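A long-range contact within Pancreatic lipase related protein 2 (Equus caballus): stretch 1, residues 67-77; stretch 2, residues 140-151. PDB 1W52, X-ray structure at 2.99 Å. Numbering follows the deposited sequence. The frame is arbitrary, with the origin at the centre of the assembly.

Stretch 1 67-77: QSSRKTHFVIH
Stretch 2 (140-151) ELSYNPENVHII

Two buried histidines from neighbouring strands meet through the same ring nitrogen: His-73 ND1 lies 3.0 Å from His-149 ND1, a hydrogen bond in which either could be the donor, so one ring must offer a protonated nitrogen and the other a lone pair. The rings meet rim to rim, planes at 80° and centroids 5.1 Å apart. His-73 is m (chi1 -56°, chi2 -69°) and His-149 is t (chi1 -177°, chi2 -155°); each NE2 is hydrogen-bonded elsewhere in the structure.

The histidines sit in a parallel pair of strands that pairs Thr-72 to Val-75 with Val-148 to Ile-151; their N-to-C directions differ by 17°, with axes approaching to 4.5 Å. Register is one to one: Thr-72 with Val-148 (CA to CA 4.9 Å), His-73 with His-149 (CA to CA 4.8 Å), Phe-74 with Ile-150 (CA to CA 4.5 Å) and Val-75 with Ile-151. All these residues have extended phi/psi, with phi between -130° (Thr-72) and -97° (His-73) and psi between 108° (Val-75) and 139° (Phe-74). Because the strands are parallel, Thr-72 and Phe-74 each bond two residues of stretch 2 that are two positions apart, while Ile-76 adds one bond. Thr-72 N donates to Asn-147 O (3.0 Å) and Thr-72 O accepts from His-149 N (2.8 Å, nearly linear at 177°). Phe-74 N then donates to His-149 O (2.7 Å), Phe-74 O accepts from Ile-151 N (2.6 Å), and Ile-76 N donates to Ile-151 O (2.9 Å). CA-H...O contacts supplement the ladder, notably His-73 CA to His-149 O at 3.2 Å and Val-75 CA to Ile-151 O at 3.3 Å.

Side chains alternate between faces. Thr-72, Phe-74, Val-148 and Ile-150 share one: the Phe-74 ring (chi1 -82°, chi2 116°) presents its edge to Val-148 (t), with CD1 3.6 Å from Val-148 CG1, and CD1 is 3.9 Å from CG1 of Ile-150 (m, chi2 t). Ile-76 (m, chi2 t) brings CD1 to 3.3 Å from Ile-150 CG2, extending this apolar packing. With the histidines on the other face, Val-75 (t) places CG2 4.2 Å from CD1 of Ile-151 (m, chi2 t).

Ahead of the strands, Tyr-143 (t, chi1 -166°, chi2 106°) points its CA-to-CB bond toward stretch 1. Its OH accepts from Thr-72 OG1 (Thr-72 m) at 2.7 Å and lies 2.8 Å from Arg-70 O and 3.2 Å from Asn-147 O; which carbonyl receives the hydroxyl proton is open. The tyrosine thus meets backbone and side-chain oxygens where the ladder begins. A type I turn, Gln-67 to Arg-70, closed by Arg-70 N to Gln-67 O (3.0 Å), leads into the first strand. Within it, Ser-68 CB (chi1 p) approaches Leu-141 CD1 to 4.3 Å. In stretch 2, Ser-142 leaves the helix with positive phi (46/26), and a 3-10 segment, 145-147, leads into the second strand; Asn-147 N bonds Asn-144 O and Val-148 N bonds Pro-145 O, each at 3.1 Å. The contact buries 736 Å², both sides summed.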

# COMPACT_ATOMS: atom_id res chain seq x y z
N GLN A 67 26.49 -0.89 -7.95
CA GLN A 67 27.16 0.40 -7.76
C GLN A 67 27.14 0.80 -6.29
O GLN A 67 26.12 1.23 -5.77
CB GLN A 67 26.53 1.51 -8.64
CG GLN A 67 25.04 1.38 -8.99
CD GLN A 67 24.65 1.84 -10.43
OE1 GLN A 67 25.34 1.50 -11.38
NE2 GLN A 67 23.54 2.58 -10.57
N SER A 68 28.29 0.68 -5.62
CA SER A 68 28.37 1.00 -4.19
C SER A 68 28.03 2.46 -3.88
O SER A 68 27.79 2.82 -2.73
CB SER A 68 29.76 0.67 -3.64
OG SER A 68 30.67 1.70 -3.99
N SER A 69 28.03 3.28 -4.92
CA SER A 69 27.63 4.68 -4.82
C SER A 69 26.13 4.92 -4.51
O SER A 69 25.78 5.90 -3.86
CB SER A 69 28.01 5.40 -6.12
OG SER A 69 27.55 6.74 -6.11
N ARG A 70 25.26 4.00 -4.96
CA ARG A 70 23.80 4.19 -4.96
C ARG A 70 23.02 3.40 -3.91
O ARG A 70 23.51 2.37 -3.48
CB ARG A 70 23.29 3.72 -6.30
CG ARG A 70 23.98 4.42 -7.42
CD ARG A 70 23.83 5.88 -7.30
NE ARG A 70 23.98 6.56 -8.56
CZ ARG A 70 23.80 7.86 -8.70
NH1 ARG A 70 23.43 8.60 -7.68
NH2 ARG A 70 23.98 8.42 -9.88
N LYS A 71 21.80 3.86 -3.55
CA LYS A 71 20.84 3.04 -2.76
C LYS A 71 20.67 1.63 -3.34
O LYS A 71 20.89 1.43 -4.51
CB LYS A 71 19.42 3.63 -2.74
CG LYS A 71 19.17 4.81 -1.82
CD LYS A 71 17.66 5.22 -1.77
CE LYS A 71 16.83 4.26 -0.93
NZ LYS A 71 17.28 4.07 0.52
N THR A 72 20.25 0.67 -2.53
CA THR A 72 19.92 -0.65 -3.03
C THR A 72 18.55 -1.14 -2.55
O THR A 72 18.27 -1.22 -1.35
CB THR A 72 20.97 -1.62 -2.61
OG1 THR A 72 22.25 -1.20 -3.11
CG2 THR A 72 20.69 -3.03 -3.17
N HIS A 73 17.68 -1.44 -3.51
CA HIS A 73 16.36 -1.99 -3.22
C HIS A 73 16.36 -3.52 -3.36
O HIS A 73 16.80 -4.08 -4.35
CB HIS A 73 15.32 -1.37 -4.13
CG HIS A 73 15.29 0.12 -4.03
ND1 HIS A 73 14.85 0.78 -2.91
CD2 HIS A 73 15.67 1.08 -4.91
CE1 HIS A 73 14.94 2.09 -3.11
NE2 HIS A 73 15.44 2.30 -4.31
N PHE A 74 15.90 -4.16 -2.30
CA PHE A 74 15.64 -5.59 -2.26
C PHE A 74 14.13 -5.75 -2.32
O PHE A 74 13.37 -5.01 -1.66
CB PHE A 74 16.14 -6.13 -0.94
CG PHE A 74 17.64 -6.42 -0.90
CD1 PHE A 74 18.50 -5.71 -0.02
CD2 PHE A 74 18.18 -7.43 -1.67
CE1 PHE A 74 19.82 -6.02 0.07
CE2 PHE A 74 19.53 -7.73 -1.57
CZ PHE A 74 20.33 -7.03 -0.70
N VAL A 75 13.69 -6.73 -3.10
CA VAL A 75 12.27 -7.04 -3.23
C VAL A 75 12.04 -8.51 -2.98
O VAL A 75 12.38 -9.33 -3.79
CB VAL A 75 11.83 -6.70 -4.61
CG1 VAL A 75 10.43 -7.15 -4.83
CG2 VAL A 75 11.95 -5.19 -4.81
N ILE A 76 11.46 -8.86 -1.86
CA ILE A 76 11.24 -10.26 -1.49
C ILE A 76 9.75 -10.71 -1.61
O ILE A 76 8.87 -10.13 -0.94
CB ILE A 76 11.71 -10.44 -0.04
CG1 ILE A 76 13.05 -9.72 0.20
CG2 ILE A 76 11.79 -11.93 0.30
CD1 ILE A 76 13.46 -9.61 1.66
N HIS A 77 9.49 -11.75 -2.39
CA HIS A 77 8.14 -12.33 -2.50
C HIS A 77 7.78 -13.19 -1.27
O HIS A 77 8.59 -13.41 -0.36
CB HIS A 77 8.00 -13.18 -3.76
CG HIS A 77 8.71 -14.49 -3.68
ND1 HIS A 77 9.43 -15.00 -4.74
CD2 HIS A 77 8.86 -15.37 -2.67
CE1 HIS A 77 9.96 -16.16 -4.39
NE2 HIS A 77 9.63 -16.41 -3.14
N GLU A 140 32.96 -6.02 2.39
CA GLU A 140 33.73 -5.96 1.17
C GLU A 140 33.81 -4.55 0.56
O GLU A 140 34.91 -4.10 0.32
CB GLU A 140 33.24 -6.99 0.16
CG GLU A 140 33.34 -8.42 0.69
CD GLU A 140 34.76 -8.97 0.69
OE1 GLU A 140 35.50 -8.83 -0.33
OE2 GLU A 140 35.12 -9.58 1.72
N LEU A 141 32.71 -3.85 0.31
CA LEU A 141 32.80 -2.55 -0.36
C LEU A 141 32.43 -1.37 0.51
O LEU A 141 32.05 -0.34 -0.01
CB LEU A 141 31.93 -2.48 -1.61
CG LEU A 141 31.53 -3.74 -2.39
CD1 LEU A 141 31.27 -3.34 -3.87
CD2 LEU A 141 32.55 -4.93 -2.30
N SER A 142 32.58 -1.51 1.82
CA SER A 142 32.15 -0.47 2.80
C SER A 142 30.75 0.11 2.55
O SER A 142 30.45 1.25 2.97
CB SER A 142 33.17 0.66 2.86
OG SER A 142 34.44 0.14 3.20
N TYR A 143 29.89 -0.69 1.91
CA TYR A 143 28.52 -0.31 1.63
C TYR A 143 27.74 -0.15 2.92
O TYR A 143 27.43 -1.10 3.62
CB TYR A 143 27.85 -1.30 0.69
CG TYR A 143 26.56 -0.77 0.12
CD1 TYR A 143 26.47 -0.36 -1.21
CD2 TYR A 143 25.43 -0.68 0.90
CE1 TYR A 143 25.27 0.11 -1.73
CE2 TYR A 143 24.25 -0.20 0.40
CZ TYR A 143 24.16 0.19 -0.90
OH TYR A 143 22.95 0.66 -1.34
N ASN A 144 27.46 1.09 3.24
CA ASN A 144 26.66 1.41 4.39
C ASN A 144 25.27 0.71 4.36
O ASN A 144 24.48 0.88 3.42
CB ASN A 144 26.55 2.94 4.41
CG ASN A 144 25.78 3.47 5.58
OD1 ASN A 144 25.66 2.82 6.62
ND2 ASN A 144 25.25 4.69 5.41
N PRO A 145 25.00 -0.16 5.33
CA PRO A 145 23.65 -0.69 5.53
C PRO A 145 22.50 0.30 5.51
O PRO A 145 21.45 -0.13 5.06
CB PRO A 145 23.77 -1.37 6.89
CG PRO A 145 25.09 -1.98 6.78
CD PRO A 145 25.94 -0.82 6.24
N GLU A 146 22.68 1.54 5.96
CA GLU A 146 21.56 2.50 5.93
C GLU A 146 21.19 3.02 4.52
O GLU A 146 20.27 3.78 4.37
CB GLU A 146 21.79 3.64 6.90
CG GLU A 146 22.42 4.86 6.27
CD GLU A 146 22.68 5.98 7.26
OE1 GLU A 146 21.72 6.40 7.96
OE2 GLU A 146 23.84 6.46 7.32
N ASN A 147 21.92 2.58 3.51
CA ASN A 147 21.54 2.76 2.12
C ASN A 147 20.70 1.64 1.53
O ASN A 147 20.45 1.62 0.35
CB ASN A 147 22.80 2.83 1.25
CG ASN A 147 23.42 4.18 1.25
OD1 ASN A 147 22.73 5.19 1.14
ND2 ASN A 147 24.73 4.22 1.38
N VAL A 148 20.26 0.69 2.35
CA VAL A 148 19.55 -0.49 1.85
C VAL A 148 18.09 -0.40 2.22
O VAL A 148 17.76 -0.13 3.38
CB VAL A 148 20.04 -1.75 2.50
CG1 VAL A 148 19.08 -2.92 2.15
CG2 VAL A 148 21.44 -2.04 2.06
N HIS A 149 17.25 -0.67 1.22
CA HIS A 149 15.79 -0.71 1.34
C HIS A 149 15.30 -2.09 1.01
O HIS A 149 15.51 -2.58 -0.14
CB HIS A 149 15.18 0.21 0.33
CG HIS A 149 13.69 0.30 0.40
ND1 HIS A 149 12.92 0.66 -0.68
CD2 HIS A 149 12.84 0.12 1.44
CE1 HIS A 149 11.66 0.71 -0.31
NE2 HIS A 149 11.58 0.38 0.97
N ILE A 150 14.69 -2.75 1.99
CA ILE A 150 14.10 -4.03 1.70
C ILE A 150 12.62 -3.91 1.60
O ILE A 150 12.00 -3.35 2.46
CB ILE A 150 14.43 -5.02 2.73
CG1 ILE A 150 15.92 -5.22 2.80
CG2 ILE A 150 13.85 -6.37 2.28
CD1 ILE A 150 16.36 -5.95 4.00
N ILE A 151 12.05 -4.46 0.54
CA ILE A 151 10.61 -4.39 0.34
C ILE A 151 10.08 -5.81 0.30
O ILE A 151 10.41 -6.52 -0.61
CB ILE A 151 10.29 -3.73 -1.01
CG1 ILE A 151 11.04 -2.43 -1.23
CG2 ILE A 151 8.83 -3.42 -1.07
CD1 ILE A 151 10.79 -1.82 -2.66